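Local coordinates for protein 4-alpha-glucanotransferase (PDB 6M6T) that belongs to the amylomaltase (disproportionating enzyme) family, built on a TIM-barrel fold, and binds glycan ligands in its pocket, at residues Gly18-Gly23 / Leu71-Leu76; Val37-Lys42 / Ala485-Ile490; Val221-Val226 / Gly262-Asn267; Ser302-Ile307 / Gln320-Pro325; Thr435-Val440 / Glu489-Tyr494. One frame throughout, in Å; residues are numbered along the deposited sequence.

Interaction 1: Gly18-Gly23 / Leu71-Leu76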
# COMPACT_ATOMS: atom_id res chain seq x y z
N GLY A 18 18.82 -3.45 4.64
CA GLY A 18 19.76 -2.45 4.09
C GLY A 18 20.51 -1.68 5.15
O GLY A 18 20.46 -2.05 6.31
N ASP A 19 21.20 -0.63 4.76
CA ASP A 19 21.97 0.13 5.77
C ASP A 19 21.33 1.51 5.93
O ASP A 19 21.76 2.23 6.81
CB ASP A 19 23.42 0.25 5.31
CG ASP A 19 24.25 -1.01 5.51
OD1 ASP A 19 24.22 -1.88 4.62
OD2 ASP A 19 24.93 -1.11 6.55
N LEU A 20 20.32 1.80 5.12
CA LEU A 20 19.64 3.11 5.11
C LEU A 20 18.50 3.18 6.12
O LEU A 20 17.86 4.21 6.14
CB LEU A 20 19.11 3.40 3.71
CG LEU A 20 20.16 3.44 2.61
CD1 LEU A 20 19.59 4.02 1.34
CD2 LEU A 20 21.36 4.24 3.06
N GLY A 21 18.23 2.12 6.88
CA GLY A 21 17.18 2.20 7.91
C GLY A 21 15.81 1.84 7.39
O GLY A 21 14.87 1.87 8.13
N ILE A 22 15.75 1.48 6.13
CA ILE A 22 14.46 1.18 5.52
C ILE A 22 14.73 0.61 4.13
O ILE A 22 15.66 1.05 3.44
CB ILE A 22 13.58 2.44 5.44
CG1 ILE A 22 12.16 2.06 5.00
CG2 ILE A 22 14.21 3.48 4.52
CD1 ILE A 22 11.09 2.70 5.83
N GLY A 23 13.94 -0.38 3.72
CA GLY A 23 14.10 -0.94 2.39
C GLY A 23 14.00 0.11 1.31
O GLY A 23 13.38 1.16 1.46
N LEU A 71 11.94 5.59 0.00
CA LEU A 71 12.34 4.36 -0.66
C LEU A 71 13.40 4.59 -1.72
O LEU A 71 13.87 3.62 -2.32
CB LEU A 71 11.11 3.68 -1.28
CG LEU A 71 9.93 3.49 -0.34
CD1 LEU A 71 8.90 2.53 -0.93
CD2 LEU A 71 10.42 3.00 1.00
N ILE A 72 13.80 5.84 -1.97
CA ILE A 72 14.88 6.10 -2.91
C ILE A 72 16.19 5.56 -2.34
O ILE A 72 16.48 5.67 -1.14
CB ILE A 72 14.97 7.60 -3.22
CG1 ILE A 72 14.04 7.92 -4.39
CG2 ILE A 72 16.40 8.01 -3.54
CD1 ILE A 72 13.96 9.37 -4.68
N ASP A 73 16.98 4.92 -3.21
CA ASP A 73 18.20 4.25 -2.76
C ASP A 73 19.39 5.17 -2.95
O ASP A 73 19.63 5.68 -4.05
CB ASP A 73 18.44 2.95 -3.52
CG ASP A 73 19.64 2.19 -2.99
OD1 ASP A 73 19.69 1.90 -1.77
OD2 ASP A 73 20.54 1.89 -3.81
N PHE A 74 20.14 5.37 -1.86
CA PHE A 74 21.34 6.18 -1.96
C PHE A 74 22.42 5.51 -2.82
O PHE A 74 23.17 6.21 -3.50
CB PHE A 74 21.86 6.48 -0.56
CG PHE A 74 21.00 7.42 0.21
CD1 PHE A 74 20.05 8.20 -0.44
CD2 PHE A 74 21.12 7.53 1.58
CE1 PHE A 74 19.25 9.07 0.26
CE2 PHE A 74 20.32 8.40 2.30
CZ PHE A 74 19.38 9.18 1.63
N ASP A 75 22.50 4.18 -2.80
CA ASP A 75 23.55 3.49 -3.55
C ASP A 75 23.34 3.64 -5.05
O ASP A 75 24.27 3.96 -5.80
CB ASP A 75 23.62 2.02 -3.16
CG ASP A 75 24.17 1.80 -1.75
OD1 ASP A 75 25.14 2.52 -1.37
OD2 ASP A 75 23.65 0.92 -1.03
N LEU A 76 22.11 3.38 -5.52
CA LEU A 76 21.79 3.60 -6.92
C LEU A 76 22.09 5.03 -7.34
O LEU A 76 22.49 5.28 -8.49
CB LEU A 76 20.33 3.26 -7.17
CG LEU A 76 20.03 1.81 -7.56
CD1 LEU A 76 18.54 1.64 -7.81
CD2 LEU A 76 20.84 1.41 -8.78
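Leu-20 sets its two methyls against the Phe-74 ring, obliquely, and against the backbone at the start of helix 74-78. Its CG is anti to the carbonyl carbon and beside the backbone N (chi1 -60°), and the CB points across the gap. Leu-20 CD2 lies 3.6 Å from Phe-74 CD2, while Leu-20 CD1 is 3.5 Å from Phe-74 N. The same CD1 methyl comes within 3.8 Å of Asp-73 OD1, so leucine also packs beside the helix N-cap. Asp-73, its CG anti to the backbone N (chi1 -176°), caps the first turn: OD2 accepts from Leu-76 N at 2.8 Å and 158°, the donor standing above the carboxylate plane. OD1 pairs with Thr-24 OG1. Both buried oxygens are satisfied, and the helix start probably stabilises the charge. A second, thinner patch puts Leu-71 CD2 3.5 Å from Gly-23 O and 4.5 Å from Ile-22 CG1. No hydrogen bond crosses between the segments; methyl groups make the join, against a ring and polar atoms. It links the loop between strand 6-10 and helix 27-38 to helix 74-78, with Phe-74 and Ile-22 backed by helix 105-122 and Ile-72 resting on Phe-194 of helix 182-208.

Interaction 2: Val37-Lys42 / Ala485-Ile490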
# COMPACT_ATOMS: atom_id res chain seq x y z
N VAL A 37 12.31 -15.74 -8.22
CA VAL A 37 12.53 -16.65 -9.35
C VAL A 37 13.24 -17.93 -8.93
O VAL A 37 13.13 -18.94 -9.64
CB VAL A 37 13.32 -16.03 -10.52
CG1 VAL A 37 12.80 -14.64 -10.86
CG2 VAL A 37 14.83 -16.04 -10.24
N GLU A 38 13.98 -17.92 -7.83
CA GLU A 38 14.53 -19.17 -7.31
C GLU A 38 13.42 -20.15 -6.95
O GLU A 38 13.49 -21.34 -7.28
CB GLU A 38 15.37 -18.92 -6.07
CG GLU A 38 16.72 -18.36 -6.29
CD GLU A 38 17.45 -18.30 -4.98
OE1 GLU A 38 17.67 -17.18 -4.45
OE2 GLU A 38 17.76 -19.39 -4.45
N THR A 39 12.40 -19.66 -6.25
CA THR A 39 11.33 -20.47 -5.68
C THR A 39 10.13 -20.61 -6.62
O THR A 39 9.10 -21.13 -6.21
CB THR A 39 10.90 -19.86 -4.34
OG1 THR A 39 10.71 -18.45 -4.50
CG2 THR A 39 12.01 -20.06 -3.30
N ASP A 40 10.27 -20.15 -7.87
CA ASP A 40 9.24 -20.27 -8.90
C ASP A 40 7.94 -19.57 -8.49
O ASP A 40 6.84 -20.03 -8.79
CB ASP A 40 9.01 -21.74 -9.25
CG ASP A 40 10.32 -22.52 -9.33
OD1 ASP A 40 11.11 -22.28 -10.28
OD2 ASP A 40 10.58 -23.33 -8.41
N GLN A 41 8.10 -18.41 -7.85
CA GLN A 41 6.97 -17.56 -7.54
C GLN A 41 6.51 -16.81 -8.78
O GLN A 41 7.22 -16.70 -9.78
CB GLN A 41 7.33 -16.56 -6.44
CG GLN A 41 7.69 -17.19 -5.12
CD GLN A 41 6.65 -18.18 -4.63
OE1 GLN A 41 5.62 -17.79 -4.06
NE2 GLN A 41 6.91 -19.46 -4.84
N LYS A 42 5.29 -16.32 -8.72
CA LYS A 42 4.74 -15.50 -9.79
C LYS A 42 4.60 -14.04 -9.39
O LYS A 42 4.87 -13.15 -10.20
CB LYS A 42 3.37 -16.04 -10.25
CG LYS A 42 2.73 -15.23 -11.35
CD LYS A 42 2.90 -15.87 -12.70
CE LYS A 42 2.08 -15.15 -13.76
NZ LYS A 42 0.68 -15.03 -13.28
N ALA A 485 13.80 -23.39 0.44
CA ALA A 485 13.48 -24.73 -0.03
C ALA A 485 12.06 -25.12 0.34
O ALA A 485 11.36 -25.77 -0.44
CB ALA A 485 14.49 -25.73 0.55
N PHE A 486 11.62 -24.71 1.53
CA PHE A 486 10.25 -24.94 1.95
C PHE A 486 9.26 -24.28 1.00
O PHE A 486 8.26 -24.88 0.59
CB PHE A 486 10.04 -24.42 3.37
CG PHE A 486 8.60 -24.39 3.77
CD1 PHE A 486 7.87 -25.56 3.84
CD2 PHE A 486 7.96 -23.19 4.01
CE1 PHE A 486 6.53 -25.53 4.18
CE2 PHE A 486 6.63 -23.17 4.34
CZ PHE A 486 5.91 -24.34 4.42
N LEU A 487 9.51 -23.00 0.68
CA LEU A 487 8.60 -22.30 -0.22
C LEU A 487 8.59 -22.96 -1.60
O LEU A 487 7.52 -23.21 -2.17
CB LEU A 487 8.95 -20.81 -0.32
CG LEU A 487 8.09 -19.92 -1.24
CD1 LEU A 487 6.61 -20.07 -0.93
CD2 LEU A 487 8.50 -18.46 -1.22
N LYS A 488 9.77 -23.27 -2.14
CA LYS A 488 9.80 -23.96 -3.43
C LYS A 488 9.03 -25.27 -3.37
O LYS A 488 8.31 -25.62 -4.32
CB LYS A 488 11.23 -24.22 -3.91
CG LYS A 488 11.25 -24.78 -5.33
CD LYS A 488 12.63 -25.17 -5.77
CE LYS A 488 12.95 -24.61 -7.16
NZ LYS A 488 14.42 -24.32 -7.34
N GLU A 489 9.14 -25.99 -2.25
CA GLU A 489 8.48 -27.28 -2.14
C GLU A 489 6.96 -27.12 -2.19
O GLU A 489 6.30 -27.77 -3.00
CB GLU A 489 8.90 -28.01 -0.86
CG GLU A 489 8.17 -29.32 -0.64
CD GLU A 489 8.33 -29.83 0.77
OE1 GLU A 489 7.80 -30.92 1.11
OE2 GLU A 489 9.00 -29.12 1.56
N ILE A 490 6.40 -26.27 -1.34
CA ILE A 490 4.95 -26.11 -1.38
C ILE A 490 4.51 -25.56 -2.73
O ILE A 490 3.38 -25.84 -3.19
CB ILE A 490 4.42 -25.25 -0.21
CG1 ILE A 490 4.83 -23.79 -0.38
CG2 ILE A 490 4.85 -25.83 1.13
CD1 ILE A 490 4.70 -23.04 0.87
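Lys-488 leaves its helix with CG anti to the backbone N (chi1 -173°) and stays extended to CD, then bends at chi3 and chi4, which swings its ammonium group to the end of helix 27-38. Gln-41 is bent instead at chi2 (-52°), so that its amide meets the tip of Leu-487. Lys-488 NZ donates to Glu-38 O at 3.1 Å, arriving nearly along the C=O axis (160°). On the way the aliphatic chain passes Asp-40, crossing it obliquely, with Asp-40 OD2 3.0 Å from Lys-488 CE. The charges themselves stay beyond salt-bridge range, Asp-40 OD2 to Lys-488 NZ being 4.1 Å, so any attraction is probably of longer range. Glu-38 has its own salt bridge to Lys-484. Leu-487 fills the buried side: its CG is 3.8 Å from Gln-41 NE2, and its CD2 is 4.0 Å from Thr-39 OG1, a hydroxyl bonded to Phe-35 O. Gln-41 NE2 donates to Thr-39 O at 3.1 Å, with that oxygen in the amide plane, and also bonds Thr-491 OG1; two bonds thus fix the amide's rotation. The contact places the turn after helix 27-38 against helix 481-493, with Val-9 of strand 6-10 touching both Gln-41 and Leu-487 and Tyr-437 of helix 428-438 closing in beside them.

Interaction 3: Val221-Val226 / Gly262-Asn267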
# COMPACT_ATOMS: atom_id res chain seq x y z
N VAL A 221 -7.66 9.14 0.03
CA VAL A 221 -6.48 9.92 0.32
C VAL A 221 -6.70 10.60 1.67
O VAL A 221 -7.77 10.52 2.25
CB VAL A 221 -6.19 10.93 -0.80
CG1 VAL A 221 -6.01 10.21 -2.10
CG2 VAL A 221 -7.35 11.87 -0.92
N SER A 222 -5.65 11.24 2.20
CA SER A 222 -5.80 11.97 3.45
C SER A 222 -6.40 13.35 3.20
O SER A 222 -6.34 13.89 2.09
CB SER A 222 -4.45 12.12 4.15
OG SER A 222 -4.55 13.05 5.22
N ALA A 223 -6.97 13.95 4.26
CA ALA A 223 -7.48 15.31 4.10
C ALA A 223 -6.37 16.31 3.88
O ALA A 223 -6.65 17.44 3.46
CB ALA A 223 -8.32 15.73 5.31
N ASP A 224 -5.12 15.92 4.14
CA ASP A 224 -3.95 16.78 3.97
C ASP A 224 -3.26 16.36 2.67
O ASP A 224 -2.27 15.64 2.67
CB ASP A 224 -3.02 16.61 5.17
CG ASP A 224 -2.02 17.72 5.30
OD1 ASP A 224 -2.24 18.79 4.69
OD2 ASP A 224 -1.02 17.53 6.03
N SER A 225 -3.79 16.87 1.56
CA SER A 225 -3.56 16.27 0.25
C SER A 225 -3.58 17.32 -0.85
O SER A 225 -4.33 18.30 -0.76
CB SER A 225 -4.63 15.20 -0.03
OG SER A 225 -4.92 15.11 -1.41
N VAL A 226 -2.77 17.10 -1.89
CA VAL A 226 -2.80 17.96 -3.06
C VAL A 226 -4.12 17.83 -3.80
O VAL A 226 -4.47 18.71 -4.60
CB VAL A 226 -1.61 17.63 -3.99
CG1 VAL A 226 -1.76 16.26 -4.62
CG2 VAL A 226 -1.45 18.68 -5.05
N GLY A 262 -10.13 8.90 9.30
CA GLY A 262 -9.78 10.30 9.19
C GLY A 262 -9.76 10.85 7.78
O GLY A 262 -9.64 12.07 7.61
N ASN A 263 -9.87 10.00 6.77
CA ASN A 263 -9.84 10.49 5.40
C ASN A 263 -11.11 11.28 5.08
O ASN A 263 -12.19 11.00 5.62
CB ASN A 263 -9.69 9.35 4.40
CG ASN A 263 -8.79 8.24 4.90
OD1 ASN A 263 -9.10 7.57 5.89
ND2 ASN A 263 -7.68 8.02 4.21
N PRO A 264 -11.02 12.25 4.20
CA PRO A 264 -12.23 12.91 3.70
C PRO A 264 -13.09 11.91 2.96
O PRO A 264 -12.65 10.82 2.58
CB PRO A 264 -11.69 14.00 2.77
CG PRO A 264 -10.36 13.48 2.32
CD PRO A 264 -9.80 12.71 3.50
N ILE A 265 -14.34 12.30 2.74
CA ILE A 265 -15.36 11.47 2.12
C ILE A 265 -15.63 11.99 0.71
O ILE A 265 -15.44 13.17 0.42
CB ILE A 265 -16.62 11.52 3.01
CG1 ILE A 265 -16.36 10.78 4.31
CG2 ILE A 265 -17.81 11.00 2.30
CD1 ILE A 265 -16.45 9.29 4.18
N TYR A 266 -16.04 11.09 -0.18
CA TYR A 266 -16.28 11.46 -1.57
C TYR A 266 -17.68 12.05 -1.76
O TYR A 266 -18.66 11.58 -1.17
CB TYR A 266 -16.08 10.24 -2.48
CG TYR A 266 -14.62 9.85 -2.64
CD1 TYR A 266 -13.69 10.76 -3.15
CD2 TYR A 266 -14.16 8.58 -2.27
CE1 TYR A 266 -12.36 10.42 -3.29
CE2 TYR A 266 -12.83 8.23 -2.41
CZ TYR A 266 -11.93 9.16 -2.91
OH TYR A 266 -10.59 8.84 -3.04
N ASN A 267 -17.76 13.09 -2.59
CA ASN A 267 -19.06 13.59 -3.08
C ASN A 267 -19.34 12.81 -4.36
O ASN A 267 -19.15 13.30 -5.48
CB ASN A 267 -19.03 15.10 -3.30
CG ASN A 267 -20.35 15.65 -3.85
OD1 ASN A 267 -21.43 15.28 -3.38
ND2 ASN A 267 -20.26 16.54 -4.84
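Val-221 O is the polar centre of this contact: Asn-263 ND2 donates to it at 3.2 Å (149° at the hydrogen). The oxygen lies in the asparagine's amide plane, yet the donor sits well above the carbonyl plane of Val-221. With its CG anti to the carbonyl carbon, Asn-263 brings the amide there, while the lie of the backbones puts Asn-263 CB 3.1 Å from Val-221 O. Pro-264 comes alongside, its CD 3.2 Å from Val-221 O and likewise 3.2 Å from Ala-223 N; Ala-223 CB meets the same CD at 3.8 Å. The 221-226 loop follows barrel strand 212-217, at the C-terminal strand ends where TIM barrels carry their active sites, and it abuts strand 259-264, an outermost strand of the four-stranded antiparallel sheet. Asn-263 ND2 has a second acceptor in Tyr-59 O, and Tyr-59 lines the glycan pocket; the asparagine side chain is about 4 Å from the bound 1,5-anhydro-D-glucitol. Further out, an ST turn shapes the loop, Ser-222 OG accepting from Asp-224 N at 3.1 Å and nearly straight (176°). Asp-224 is gripped by a salt bridge to Lys-150, Ser-225 OG caps helix 226-230 through Glu-227 N, and Tyr-266 OH bonds Ile-219 O.

Interaction 4: Ser302-Ile307 / Gln320-Pro325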
# COMPACT_ATOMS: atom_id res chain seq x y z
N SER A 302 -19.59 0.07 -2.87
CA SER A 302 -21.01 -0.22 -2.78
C SER A 302 -21.70 0.63 -1.71
O SER A 302 -22.73 1.25 -1.98
CB SER A 302 -21.23 -1.71 -2.50
OG SER A 302 -21.04 -2.03 -1.13
N ASP A 303 -21.14 0.66 -0.51
CA ASP A 303 -21.70 1.36 0.64
C ASP A 303 -20.53 1.70 1.56
O ASP A 303 -19.89 0.79 2.08
CB ASP A 303 -22.72 0.49 1.41
CG ASP A 303 -24.03 0.29 0.66
OD1 ASP A 303 -24.73 1.30 0.43
OD2 ASP A 303 -24.38 -0.89 0.35
N TYR A 304 -20.25 2.99 1.76
CA TYR A 304 -19.19 3.39 2.68
C TYR A 304 -19.76 3.96 3.98
O TYR A 304 -20.87 4.51 4.01
CB TYR A 304 -18.23 4.42 2.06
CG TYR A 304 -18.89 5.72 1.76
CD1 TYR A 304 -19.64 5.87 0.60
CD2 TYR A 304 -18.82 6.79 2.64
CE1 TYR A 304 -20.29 7.05 0.31
CE2 TYR A 304 -19.47 7.99 2.36
CZ TYR A 304 -20.19 8.10 1.18
OH TYR A 304 -20.85 9.25 0.85
N TRP A 305 -18.98 3.82 5.04
CA TRP A 305 -19.37 4.31 6.36
C TRP A 305 -18.88 5.74 6.53
O TRP A 305 -17.70 6.03 6.30
CB TRP A 305 -18.80 3.41 7.44
CG TRP A 305 -19.14 3.83 8.81
CD1 TRP A 305 -18.37 4.57 9.65
CD2 TRP A 305 -20.35 3.54 9.52
NE1 TRP A 305 -19.02 4.75 10.85
CE2 TRP A 305 -20.24 4.12 10.79
CE3 TRP A 305 -21.51 2.83 9.20
CZ2 TRP A 305 -21.24 4.03 11.74
CZ3 TRP A 305 -22.51 2.74 10.15
CH2 TRP A 305 -22.37 3.33 11.40
N GLU A 306 -19.78 6.63 6.95
CA GLU A 306 -19.56 8.08 6.94
C GLU A 306 -19.76 8.64 8.35
O GLU A 306 -20.88 8.95 8.75
CB GLU A 306 -20.50 8.75 5.93
CG GLU A 306 -20.18 10.22 5.63
CD GLU A 306 -21.34 11.00 4.98
OE1 GLU A 306 -22.22 11.51 5.72
OE2 GLU A 306 -21.38 11.14 3.73
N ILE A 307 -18.66 8.78 9.09
CA ILE A 307 -18.71 9.44 10.39
C ILE A 307 -18.93 10.93 10.18
O ILE A 307 -18.23 11.56 9.38
CB ILE A 307 -17.42 9.20 11.18
CG1 ILE A 307 -17.10 7.70 11.27
CG2 ILE A 307 -17.51 9.86 12.55
CD1 ILE A 307 -15.66 7.33 10.93
N GLN A 320 -23.64 5.06 3.66
CA GLN A 320 -23.95 5.87 2.49
C GLN A 320 -23.73 5.09 1.21
O GLN A 320 -22.83 4.24 1.14
CB GLN A 320 -23.06 7.10 2.46
CG GLN A 320 -23.12 7.85 3.72
CD GLN A 320 -24.39 8.61 3.77
OE1 GLN A 320 -25.10 8.61 4.78
NE2 GLN A 320 -24.72 9.26 2.67
N PRO A 321 -24.51 5.40 0.17
CA PRO A 321 -24.38 4.67 -1.10
C PRO A 321 -23.39 5.30 -2.06
O PRO A 321 -23.46 6.49 -2.37
CB PRO A 321 -25.81 4.73 -1.66
CG PRO A 321 -26.33 6.05 -1.17
CD PRO A 321 -25.65 6.34 0.16
N ALA A 322 -22.48 4.51 -2.55
CA ALA A 322 -21.58 4.88 -3.63
C ALA A 322 -22.02 4.21 -4.92
O ALA A 322 -22.60 3.12 -4.90
CB ALA A 322 -20.14 4.48 -3.30
N PRO A 323 -21.75 4.82 -6.09
CA PRO A 323 -22.24 4.29 -7.37
C PRO A 323 -21.28 3.29 -8.03
O PRO A 323 -20.84 3.48 -9.18
CB PRO A 323 -22.39 5.56 -8.20
CG PRO A 323 -21.23 6.37 -7.75
CD PRO A 323 -21.10 6.13 -6.27
N GLY A 324 -20.96 2.21 -7.32
CA GLY A 324 -20.03 1.21 -7.79
C GLY A 324 -20.26 0.71 -9.21
O GLY A 324 -19.37 0.78 -10.07
N PRO A 325 -21.46 0.18 -9.46
CA PRO A 325 -21.78 -0.34 -10.81
C PRO A 325 -21.45 0.60 -11.96
O PRO A 325 -20.81 0.19 -12.94
CB PRO A 325 -23.28 -0.62 -10.71
CG PRO A 325 -23.49 -0.96 -9.27
CD PRO A 325 -22.50 -0.16 -8.47
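The backbones run antiparallel, Tyr-304 and Gln-320 forming a hydrogen-bonded pair (Tyr-304 N to Gln-320 O 2.9 Å, Gln-320 N to Tyr-304 O 2.8 Å) and Asp-303 and Pro-321 the adjoining non-hydrogen-bonded pair. A weak bond from Ala-322 N to Ser-302 O, 3.3 Å, continues the pairing just past the last bridge. The main side-chain overlap is on the face that Tyr-304 and Gln-320 share. Tyr-304 takes the crowded first torsion, its CG between the backbone N and the carbonyl carbon (chi1 65°), and this turns the ring beneath its cross-strand neighbour. Gln-320 CB then stands over one ring face as a CH-pi contact, 3.6 Å from the Tyr-304 centroid and 26° off the normal. Ala-322 CB meets the ring at its edge instead, 4.2 Å from Tyr-304 CD1. Beyond CB, Gln-320 bends at chi2 and crosses Glu-306 obliquely, with Gln-320 CG 3.5 Å from Glu-306 CB. There the carboxylate and amide are stacked, their planes only 16° apart, rather than joined edge-on. Lys-236 pairs with this carboxylate through Glu-306 OE2 in a salt bridge and also bonds Tyr-304 OH; one ammonium thus ties both groups and is likely to favour the ionised form of Glu-306. On the other face Asp-303 lies beside Pro-321. This is a beta hairpin at the rim of the four-stranded antiparallel sheet: strand 245-249 flanks strand 303-308 on its other side, Trp-268 of helix 268-273 packs on Ala-322 and Pro-323, and an inverse gamma turn centred on Pro-323 leads into helix 324-335.

Interaction 5: Thr435-Val440 / Glu489-Tyr494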
# COMPACT_ATOMS: atom_id res chain seq x y z
N THR A 435 -1.67 -26.00 3.92
CA THR A 435 -3.10 -26.01 3.61
C THR A 435 -3.47 -24.89 2.63
O THR A 435 -4.13 -25.14 1.61
CB THR A 435 -3.95 -25.90 4.87
OG1 THR A 435 -3.51 -26.88 5.81
CG2 THR A 435 -5.39 -26.19 4.52
N LEU A 436 -3.05 -23.65 2.91
CA LEU A 436 -3.31 -22.52 2.01
C LEU A 436 -2.95 -22.86 0.57
O LEU A 436 -3.69 -22.53 -0.36
CB LEU A 436 -2.51 -21.29 2.46
CG LEU A 436 -2.45 -20.06 1.53
CD1 LEU A 436 -3.81 -19.51 1.24
CD2 LEU A 436 -1.63 -18.98 2.15
N TYR A 437 -1.78 -23.47 0.36
CA TYR A 437 -1.38 -23.74 -1.01
C TYR A 437 -2.16 -24.90 -1.60
O TYR A 437 -2.24 -25.02 -2.83
CB TYR A 437 0.12 -24.01 -1.07
CG TYR A 437 0.91 -22.74 -1.22
CD1 TYR A 437 0.57 -21.62 -0.49
CD2 TYR A 437 1.98 -22.66 -2.10
CE1 TYR A 437 1.28 -20.45 -0.61
CE2 TYR A 437 2.69 -21.48 -2.24
CZ TYR A 437 2.34 -20.38 -1.49
OH TYR A 437 3.01 -19.21 -1.62
N ALA A 438 -2.76 -25.74 -0.75
CA ALA A 438 -3.59 -26.82 -1.27
C ALA A 438 -4.97 -26.37 -1.74
O ALA A 438 -5.68 -27.19 -2.35
CB ALA A 438 -3.75 -27.91 -0.21
N THR A 439 -5.37 -25.12 -1.50
CA THR A 439 -6.72 -24.67 -1.84
C THR A 439 -6.89 -24.49 -3.35
O THR A 439 -5.93 -24.34 -4.10
CB THR A 439 -7.06 -23.36 -1.12
OG1 THR A 439 -6.52 -22.25 -1.84
CG2 THR A 439 -6.51 -23.35 0.30
N VAL A 440 -8.14 -24.47 -3.79
CA VAL A 440 -8.45 -24.40 -5.21
C VAL A 440 -8.24 -22.99 -5.76
O VAL A 440 -8.55 -22.73 -6.93
CB VAL A 440 -9.88 -24.88 -5.48
CG1 VAL A 440 -10.07 -26.25 -4.91
CG2 VAL A 440 -10.89 -23.91 -4.90
N GLU A 489 9.14 -25.99 -2.25
CA GLU A 489 8.48 -27.28 -2.14
C GLU A 489 6.96 -27.12 -2.19
O GLU A 489 6.30 -27.77 -3.00
CB GLU A 489 8.90 -28.01 -0.86
CG GLU A 489 8.17 -29.32 -0.64
CD GLU A 489 8.33 -29.83 0.77
OE1 GLU A 489 7.80 -30.92 1.11
OE2 GLU A 489 9.00 -29.12 1.56
N ILE A 490 6.40 -26.27 -1.34
CA ILE A 490 4.95 -26.11 -1.38
C ILE A 490 4.51 -25.56 -2.73
O ILE A 490 3.38 -25.84 -3.19
CB ILE A 490 4.42 -25.25 -0.21
CG1 ILE A 490 4.83 -23.79 -0.38
CG2 ILE A 490 4.85 -25.83 1.13
CD1 ILE A 490 4.70 -23.04 0.87
N THR A 491 5.37 -24.82 -3.42
CA THR A 491 4.96 -24.32 -4.72
C THR A 491 4.95 -25.44 -5.77
O THR A 491 4.10 -25.43 -6.67
CB THR A 491 5.85 -23.15 -5.13
OG1 THR A 491 5.74 -22.10 -4.15
CG2 THR A 491 5.45 -22.60 -6.47
N THR A 492 5.85 -26.42 -5.66
CA THR A 492 5.89 -27.54 -6.61
C THR A 492 4.83 -28.60 -6.30
O THR A 492 4.13 -29.08 -7.20
CB THR A 492 7.28 -28.18 -6.63
OG1 THR A 492 8.28 -27.18 -6.44
CG2 THR A 492 7.53 -28.86 -7.97
N ILE A 493 4.72 -29.01 -5.03
CA ILE A 493 3.78 -30.06 -4.63
C ILE A 493 2.36 -29.70 -5.03
O ILE A 493 1.60 -30.56 -5.49
CB ILE A 493 3.90 -30.31 -3.12
CG1 ILE A 493 5.26 -30.93 -2.79
CG2 ILE A 493 2.76 -31.18 -2.62
CD1 ILE A 493 5.36 -32.41 -3.10
N TYR A 494 1.95 -28.45 -4.86
CA TYR A 494 0.56 -28.10 -5.10
C TYR A 494 0.33 -27.42 -6.43
O TYR A 494 -0.72 -26.82 -6.64
CB TYR A 494 0.05 -27.23 -3.97
CG TYR A 494 0.00 -27.99 -2.69
CD1 TYR A 494 -0.89 -29.02 -2.53
CD2 TYR A 494 0.87 -27.70 -1.66
CE1 TYR A 494 -0.95 -29.74 -1.36
CE2 TYR A 494 0.83 -28.41 -0.47
CZ TYR A 494 -0.09 -29.44 -0.33
OH TYR A 494 -0.16 -30.17 0.84
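Two outer helices of the barrel, 428-438 and 481-493, meet here at their C-terminal ends. Tyr-437 sends its ring toward the second helix, where Ile-490 crosses it at about a right angle. The isoleucine holds CG1 in the crowded position between backbone N and carbonyl carbon (chi1 70°), and its CD1 sits over one ring face, 4.1 Å from the Tyr-437 centroid and 13° off the normal. CG1 of Ile-490 approaches Tyr-437 CD2 at 3.5 Å. Thr-491 runs alongside the tyrosine in the same direction, its OG1 in the ring plane at the edge, 3.7 Å from Tyr-437 CE2; that hydroxyl is bonded to Leu-487 O. The second ring, Tyr-494, is wedged: Ala-438 CA lies over one face and Ile-493 CG2 over the other. Ala-438 CB makes an off-centre CH-pi contact, 4.0 Å from the Tyr-494 centroid, while Tyr-494 CD2 is 3.8 Å from Tyr-437 CB. Between the segments there is no hydrogen bond, but Tyr-437 O accepts from Arg-496 NH1, just past the second helix. Tyr-437 OH bonds Thr-446 OG1 on strand 443-447. One helix precedes that barrel strand and the other follows it, an arrangement typical of successive outer helices in a beta/alpha barrel.

In the fold
The eight-stranded parallel barrel sheet gives the contacts a common framework. Interactions 2 and 5 form one cluster, centres 11 Å apart: both use helix 481-493, share Glu-489 and Ile-490, and pack this C-terminal helix against early barrel elements and helix 428-438, across the chain's centre from interaction 3. Interaction 2 spans 442 intervening residues, with 3 and 4 nested inside; its segments alternate with those of interaction 1, centres 26 Å apart. Interaction 1 closes before 3, 4 and 5 open, its centre 39 Å from that of 4. Interactions 3 and 4, centres 15 Å apart, reach the same antiparallel sheet, where Ile-265 packs on Tyr-304; interaction 3 reaches the ligand, through Asn-263.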